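Local structure of germination protein YpeB (Bacillus megaterium QM B1551, 5BOI) at residues R76-Q81 with K138-D143; D133-K138 with F149-F154. The protein takes part in the germination of bacillus spores, and this C-terminal portion, built from PepSY domains, is probably inhibitory in role. One frame throughout, in Å; residues are numbered along the deposited sequence.

Interaction 1. Residues R76-Q81 with K138-D143; sequences RDIKKQ and KMSLED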
loop_
_atom_site.group_PDB
_atom_site.type_symbol
_atom_site.label_atom_id
_atom_site.label_comp_id
_atom_site.label_asym_id
_atom_site.label_seq_id
_atom_site.Cartn_x
_atom_site.Cartn_y
_atom_site.Cartn_z
ATOM N N ARG A 76 -10.902 -15.710 -2.618
ATOM C CA ARG A 76 -10.437 -17.053 -2.305
ATOM C C ARG A 76 -10.060 -17.161 -0.830
ATOM O O ARG A 76 -9.327 -16.322 -0.309
ATOM C CB ARG A 76 -9.238 -17.407 -3.191
ATOM C CG ARG A 76 -8.812 -18.861 -3.133
ATOM C CD ARG A 76 -7.760 -19.179 -4.197
ATOM N NE ARG A 76 -6.395 -18.854 -3.784
ATOM C CZ ARG A 76 -5.699 -17.811 -4.228
ATOM N NH1 ARG A 76 -4.459 -17.612 -3.798
ATOM N NH2 ARG A 76 -6.234 -16.971 -5.105
ATOM N N ASP A 77 -10.558 -18.195 -0.159
ATOM C CA ASP A 77 -10.217 -18.430 1.238
ATOM C C ASP A 77 -9.001 -19.355 1.358
ATOM O O ASP A 77 -8.947 -20.405 0.707
ATOM C CB ASP A 77 -11.414 -19.022 1.983
ATOM C CG ASP A 77 -11.180 -19.117 3.473
ATOM O OD1 ASP A 77 -11.096 -18.059 4.139
ATOM O OD2 ASP A 77 -11.067 -20.248 3.977
ATOM N N ILE A 78 -8.045 -18.973 2.202
ATOM C CA ILE A 78 -6.749 -19.665 2.307
ATOM C C ILE A 78 -6.754 -20.726 3.423
ATOM O O ILE A 78 -6.971 -20.404 4.594
ATOM C CB ILE A 78 -5.608 -18.651 2.548
ATOM C CG1 ILE A 78 -5.653 -17.521 1.504
ATOM C CG2 ILE A 78 -4.260 -19.346 2.595
ATOM C CD1 ILE A 78 -5.590 -18.017 0.037
ATOM N N LYS A 79 -6.515 -21.994 3.066
ATOM C CA LYS A 79 -6.746 -23.086 4.003
ATOM C C LYS A 79 -5.588 -23.385 4.930
ATOM O O LYS A 79 -5.789 -23.960 5.985
ATOM C CB LYS A 79 -7.130 -24.358 3.230
ATOM C CG LYS A 79 -8.271 -24.128 2.239
ATOM C CD LYS A 79 -9.544 -23.659 2.956
ATOM C CE LYS A 79 -10.571 -23.174 1.945
ATOM N NZ LYS A 79 -11.699 -22.429 2.586
ATOM N N LYS A 80 -4.370 -22.999 4.550
ATOM C CA LYS A 80 -3.176 -23.446 5.265
ATOM C C LYS A 80 -2.100 -22.375 5.267
ATOM O O LYS A 80 -1.860 -21.758 4.238
ATOM C CB LYS A 80 -2.597 -24.698 4.583
ATOM C CG LYS A 80 -1.194 -25.099 5.012
ATOM C CD LYS A 80 -1.153 -25.578 6.462
ATOM C CE LYS A 80 0.244 -26.058 6.830
ATOM N NZ LYS A 80 0.274 -26.523 8.246
ATOM N N GLN A 81 -1.450 -22.163 6.401
ATOM C CA GLN A 81 -0.264 -21.311 6.436
ATOM C C GLN A 81 1.010 -22.126 6.307
ATOM O O GLN A 81 1.347 -22.902 7.198
ATOM C CB GLN A 81 -0.215 -20.492 7.733
ATOM C CG GLN A 81 1.034 -19.599 7.818
ATOM C CD GLN A 81 1.112 -18.811 9.136
ATOM O OE1 GLN A 81 0.245 -18.932 10.011
ATOM N NE2 GLN A 81 2.162 -18.039 9.288
ATOM N N LYS A 138 -2.537 -7.886 -0.135
ATOM C CA LYS A 138 -2.925 -9.048 0.636
ATOM C C LYS A 138 -2.282 -10.257 -0.044
ATOM O O LYS A 138 -2.372 -10.416 -1.266
ATOM C CB LYS A 138 -4.445 -9.205 0.712
ATOM C CG LYS A 138 -5.140 -8.050 1.439
ATOM C CD LYS A 138 -6.649 -8.147 1.337
ATOM C CE LYS A 138 -7.300 -6.904 1.942
ATOM N NZ LYS A 138 -8.782 -6.881 1.777
ATOM N N MET A 139 -1.595 -11.067 0.755
ATOM C CA MET A 139 -0.850 -12.214 0.251
ATOM C C MET A 139 -1.398 -13.507 0.839
ATOM O O MET A 139 -1.783 -13.540 1.996
ATOM C CB MET A 139 0.637 -12.101 0.602
ATOM C CG MET A 139 1.279 -10.752 0.342
ATOM S SD MET A 139 1.353 -10.352 -1.400
ATOM C CE MET A 139 2.604 -11.500 -1.955
ATOM N N SER A 140 -1.415 -14.574 0.047
ATOM C CA SER A 140 -1.738 -15.895 0.574
ATOM C C SER A 140 -0.573 -16.406 1.399
ATOM O O SER A 140 0.545 -16.455 0.910
ATOM C CB SER A 140 -2.015 -16.884 -0.554
ATOM O OG SER A 140 -2.004 -18.214 -0.022
ATOM N N LEU A 141 -0.816 -16.828 2.628
ATOM C CA LEU A 141 0.250 -17.487 3.383
ATOM C C LEU A 141 0.418 -18.974 3.038
ATOM O O LEU A 141 1.269 -19.643 3.629
ATOM C CB LEU A 141 0.022 -17.320 4.884
ATOM C CG LEU A 141 0.030 -15.855 5.369
ATOM C CD1 LEU A 141 -0.138 -15.812 6.868
ATOM C CD2 LEU A 141 1.293 -15.105 4.944
ATOM N N GLU A 142 -0.371 -19.489 2.090
ATOM C CA GLU A 142 -0.218 -20.891 1.650
ATOM C C GLU A 142 0.903 -21.006 0.634
ATOM O O GLU A 142 1.663 -21.997 0.629
ATOM C CB GLU A 142 -1.530 -21.438 1.048
ATOM C CG GLU A 142 -1.537 -22.932 0.746
ATOM C CD GLU A 142 -2.953 -23.479 0.532
ATOM O OE1 GLU A 142 -3.198 -24.141 -0.496
ATOM O OE2 GLU A 142 -3.828 -23.238 1.395
ATOM N N ASP A 143 1.007 -20.001 -0.237
ATOM C CA ASP A 143 1.974 -20.056 -1.337
ATOM C C ASP A 143 2.665 -18.734 -1.648
ATOM O O ASP A 143 3.496 -18.681 -2.559
ATOM C CB ASP A 143 1.307 -20.569 -2.619
ATOM C CG ASP A 143 0.070 -19.767 -3.021
ATOM O OD1 ASP A 143 -0.131 -18.625 -2.547
ATOM O OD2 ASP A 143 -0.722 -20.300 -3.829
HETATM O O HOH W 1 -3.120 -19.839 -1.808
#
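One carboxylate oxygen, E142 OE2, receives two consecutive backbone N-H groups of the 76-81 linker, K79 N at 3.4 Å and K80 N at 3.2 Å. Both bonds are weak, with N-H...O angles of 129° and 123°. CG of E142 stands anti to the backbone N (chi1 -172°), and the extended chain beyond it carries OE2 to the linker. E142 CB packs against I78 CG2 at 3.8 Å, the two side chains crossing obliquely. I78 turns its methyls onto S140 as well, CD1 and CG2 both 3.6 Å from S140 OG. That hydroxyl is occupied from its own side of the contact: it accepts from E142 N at 3.0 Å, closing an ST turn just where strand 134-140 ends. The turn leads toward strand 146-150, so the linker that leaves strand 69-74 for helix 85-98 is laid across the tip of a beta hairpin within the PepSY1-2 family region. A water joins the other end of the contact, 2.7 Å from S140 OG; it also accepts from R76 NH1, in the plane of the guanidinium, and donates weakly to D143 OD2. R76 is poorly ordered, and its NH2 makes a salt bridge with E74. Further along, Q81 and L141 lie side by side and point the same way, Q81 CG 3.9 Å from L141 CB, while Q81 OE1 takes a hydrogen bond from Q111 NE2. Within the linker, K79 NZ makes a 2.7 Å salt bridge to the anti lone pair of D77 OD2.

Interaction 2. Residues D133-K138 with F149-F154; sequences DSVKMK and FSAKDF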
loop_
_atom_site.group_PDB
_atom_site.type_symbol
_atom_site.label_atom_id
_atom_site.label_comp_id
_atom_site.label_asym_id
_atom_site.label_seq_id
_atom_site.Cartn_x
_atom_site.Cartn_y
_atom_site.Cartn_z
ATOM N N ASP A 133 -0.103 8.506 0.237
ATOM C CA ASP A 133 0.169 7.893 -1.062
ATOM C C ASP A 133 0.519 6.413 -0.881
ATOM O O ASP A 133 1.697 6.021 -0.894
ATOM C CB ASP A 133 1.301 8.645 -1.767
ATOM C CG ASP A 133 0.914 10.087 -2.112
ATOM O OD1 ASP A 133 -0.119 10.567 -1.592
ATOM O OD2 ASP A 133 1.636 10.742 -2.887
ATOM N N SER A 134 -0.514 5.599 -0.702
ATOM C CA SER A 134 -0.310 4.236 -0.218
ATOM C C SER A 134 -0.771 3.137 -1.179
ATOM O O SER A 134 -1.638 3.326 -2.036
ATOM C CB SER A 134 -1.020 4.056 1.129
ATOM O OG SER A 134 -2.434 4.154 1.002
ATOM N N VAL A 135 -0.162 1.975 -1.003
ATOM C CA VAL A 135 -0.502 0.783 -1.770
ATOM C C VAL A 135 -0.797 -0.321 -0.766
ATOM O O VAL A 135 -0.022 -0.526 0.175
ATOM C CB VAL A 135 0.617 0.377 -2.695
ATOM C CG1 VAL A 135 0.248 -0.931 -3.420
ATOM C CG2 VAL A 135 0.914 1.486 -3.708
ATOM N N LYS A 136 -1.914 -1.025 -0.956
ATOM C CA LYS A 136 -2.333 -2.052 -0.015
ATOM C C LYS A 136 -2.207 -3.406 -0.700
ATOM O O LYS A 136 -2.534 -3.530 -1.878
ATOM C CB LYS A 136 -3.776 -1.831 0.442
ATOM C CG LYS A 136 -3.953 -0.712 1.456
ATOM C CD LYS A 136 -5.376 -0.176 1.461
ATOM C CE LYS A 136 -5.480 1.083 2.309
ATOM N NZ LYS A 136 -4.341 1.192 3.267
ATOM N N MET A 137 -1.727 -4.403 0.034
ATOM C CA MET A 137 -1.527 -5.736 -0.532
ATOM C C MET A 137 -2.003 -6.797 0.424
ATOM O O MET A 137 -1.864 -6.641 1.637
ATOM C CB MET A 137 -0.064 -5.990 -0.838
ATOM C CG MET A 137 0.591 -4.966 -1.699
ATOM S SD MET A 137 2.085 -5.711 -2.318
ATOM C CE MET A 137 1.420 -7.070 -3.280
ATOM N N LYS A 138 -2.537 -7.886 -0.135
ATOM C CA LYS A 138 -2.925 -9.048 0.636
ATOM C C LYS A 138 -2.282 -10.257 -0.044
ATOM O O LYS A 138 -2.372 -10.416 -1.266
ATOM C CB LYS A 138 -4.445 -9.205 0.712
ATOM C CG LYS A 138 -5.140 -8.050 1.439
ATOM C CD LYS A 138 -6.649 -8.147 1.337
ATOM C CE LYS A 138 -7.300 -6.904 1.942
ATOM N NZ LYS A 138 -8.782 -6.881 1.777
ATOM N N PHE A 149 -4.877 -6.346 -3.972
ATOM C CA PHE A 149 -3.995 -5.220 -4.322
ATOM C C PHE A 149 -4.821 -3.953 -4.508
ATOM O O PHE A 149 -5.893 -3.985 -5.109
ATOM C CB PHE A 149 -3.197 -5.548 -5.597
ATOM C CG PHE A 149 -2.359 -4.407 -6.124
ATOM C CD1 PHE A 149 -1.081 -4.178 -5.630
ATOM C CD2 PHE A 149 -2.830 -3.592 -7.150
ATOM C CE1 PHE A 149 -0.299 -3.140 -6.122
ATOM C CE2 PHE A 149 -2.048 -2.551 -7.646
ATOM C CZ PHE A 149 -0.782 -2.332 -7.133
ATOM N N SER A 150 -4.337 -2.827 -3.987
ATOM C CA SER A 150 -4.993 -1.571 -4.269
ATOM C C SER A 150 -3.974 -0.455 -4.337
ATOM O O SER A 150 -3.299 -0.182 -3.352
ATOM C CB SER A 150 -6.032 -1.237 -3.215
ATOM O OG SER A 150 -6.491 0.094 -3.406
ATOM N N ALA A 151 -3.858 0.171 -5.498
ATOM C CA ALA A 151 -2.977 1.332 -5.621
ATOM C C ALA A 151 -3.790 2.602 -5.818
ATOM O O ALA A 151 -3.302 3.577 -6.398
ATOM C CB ALA A 151 -1.999 1.143 -6.772
ATOM N N LYS A 152 -5.029 2.594 -5.344
ATOM C CA LYS A 152 -5.921 3.719 -5.594
ATOM C C LYS A 152 -5.389 4.996 -4.937
ATOM O O LYS A 152 -5.333 6.047 -5.578
ATOM C CB LYS A 152 -7.335 3.397 -5.102
ATOM C CG LYS A 152 -8.048 2.353 -5.967
ATOM C CD LYS A 152 -9.415 1.971 -5.408
ATOM C CE LYS A 152 -10.481 2.964 -5.825
ATOM N NZ LYS A 152 -11.854 2.388 -5.733
ATOM N N ASP A 153 -4.966 4.892 -3.677
ATOM C CA ASP A 153 -4.423 6.045 -2.960
ATOM C C ASP A 153 -3.144 6.555 -3.623
ATOM O O ASP A 153 -2.994 7.746 -3.869
ATOM C CB ASP A 153 -4.146 5.690 -1.497
ATOM C CG ASP A 153 -5.418 5.473 -0.697
ATOM O OD1 ASP A 153 -6.444 6.094 -1.043
ATOM O OD2 ASP A 153 -5.394 4.694 0.281
ATOM N N PHE A 154 -2.236 5.635 -3.925
ATOM C CA PHE A 154 -0.950 5.972 -4.522
ATOM C C PHE A 154 -1.096 6.645 -5.877
ATOM O O PHE A 154 -0.429 7.639 -6.156
ATOM C CB PHE A 154 -0.099 4.712 -4.670
ATOM C CG PHE A 154 1.252 4.950 -5.284
ATOM C CD1 PHE A 154 2.201 5.704 -4.628
ATOM C CD2 PHE A 154 1.585 4.368 -6.499
ATOM C CE1 PHE A 154 3.454 5.911 -5.188
ATOM C CE2 PHE A 154 2.834 4.566 -7.062
ATOM C CZ PHE A 154 3.769 5.339 -6.406
HETATM O O HOH W 2 -4.593 2.537 -2.226
#
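CG1 of V135 stands anti to its backbone N (chi1 177°) and faces F149, 3.5 Å from CE1; CG2, anti to the carbonyl carbon, faces F154, 3.5 Å from CB. F154 CG, anti to its backbone N (chi1 180°), lies 3.8 Å from V135 CG2. The backbone frame is the antiparallel hairpin of strands 134-140 and 146-150, whose second strand passes through A151, the N-cap residue, into helix 152-156. K136 and S150 form a hydrogen-bonded pair, K136 N giving to S150 O with a nearly straight N-H...O angle of 168° and S150 N returning a bond to K136 O, both 2.9 Å long. M137 and F149 follow as a non-hydrogen-bonded pair, their side chains on one face of the sheet; F149 there meets the rings of F22 and F101 edge-to-face. An alanine at V135 would probably leave a gap between F149 and F154 and give both rings more room to shift. Where the strands part, F154 N bonds weakly to S134 O, and a water links the two segments: it donates to S134 O, more weakly to S150 O, and accepts from D153 N of the helix's first turn. D153 OD2 lies 3.1 Å from S134 OG, at an angle too poor for a hydrogen bond, and 4.7 Å from K136 NZ; OD1 makes a salt bridge with K157. At the far end, D133 O sits at the edge of the F154 ring, near its plane, 3.8 Å from CD1.

In the fold
From the N terminus, the chain leaves strand 69-74 and enters the 76-81 linker, the first half of interaction 1, before helix 85-98 and strands 104-112 and 115-123. It then turns at 133 into strand 134-140, which serves interaction 2 first and interaction 1 at its end; K138 belongs to both. Interaction 1 thus closes a long loop of 56 intervening residues, whereas interaction 2 closes the short hairpin to strand 146-150 and helix 152-156. The segments alternate along the sequence, so the two closures cross. Their centres lie 19 Å apart, one at the hairpin's turn, tying in the linker, the other near the chain's centre, joining hairpin to helix.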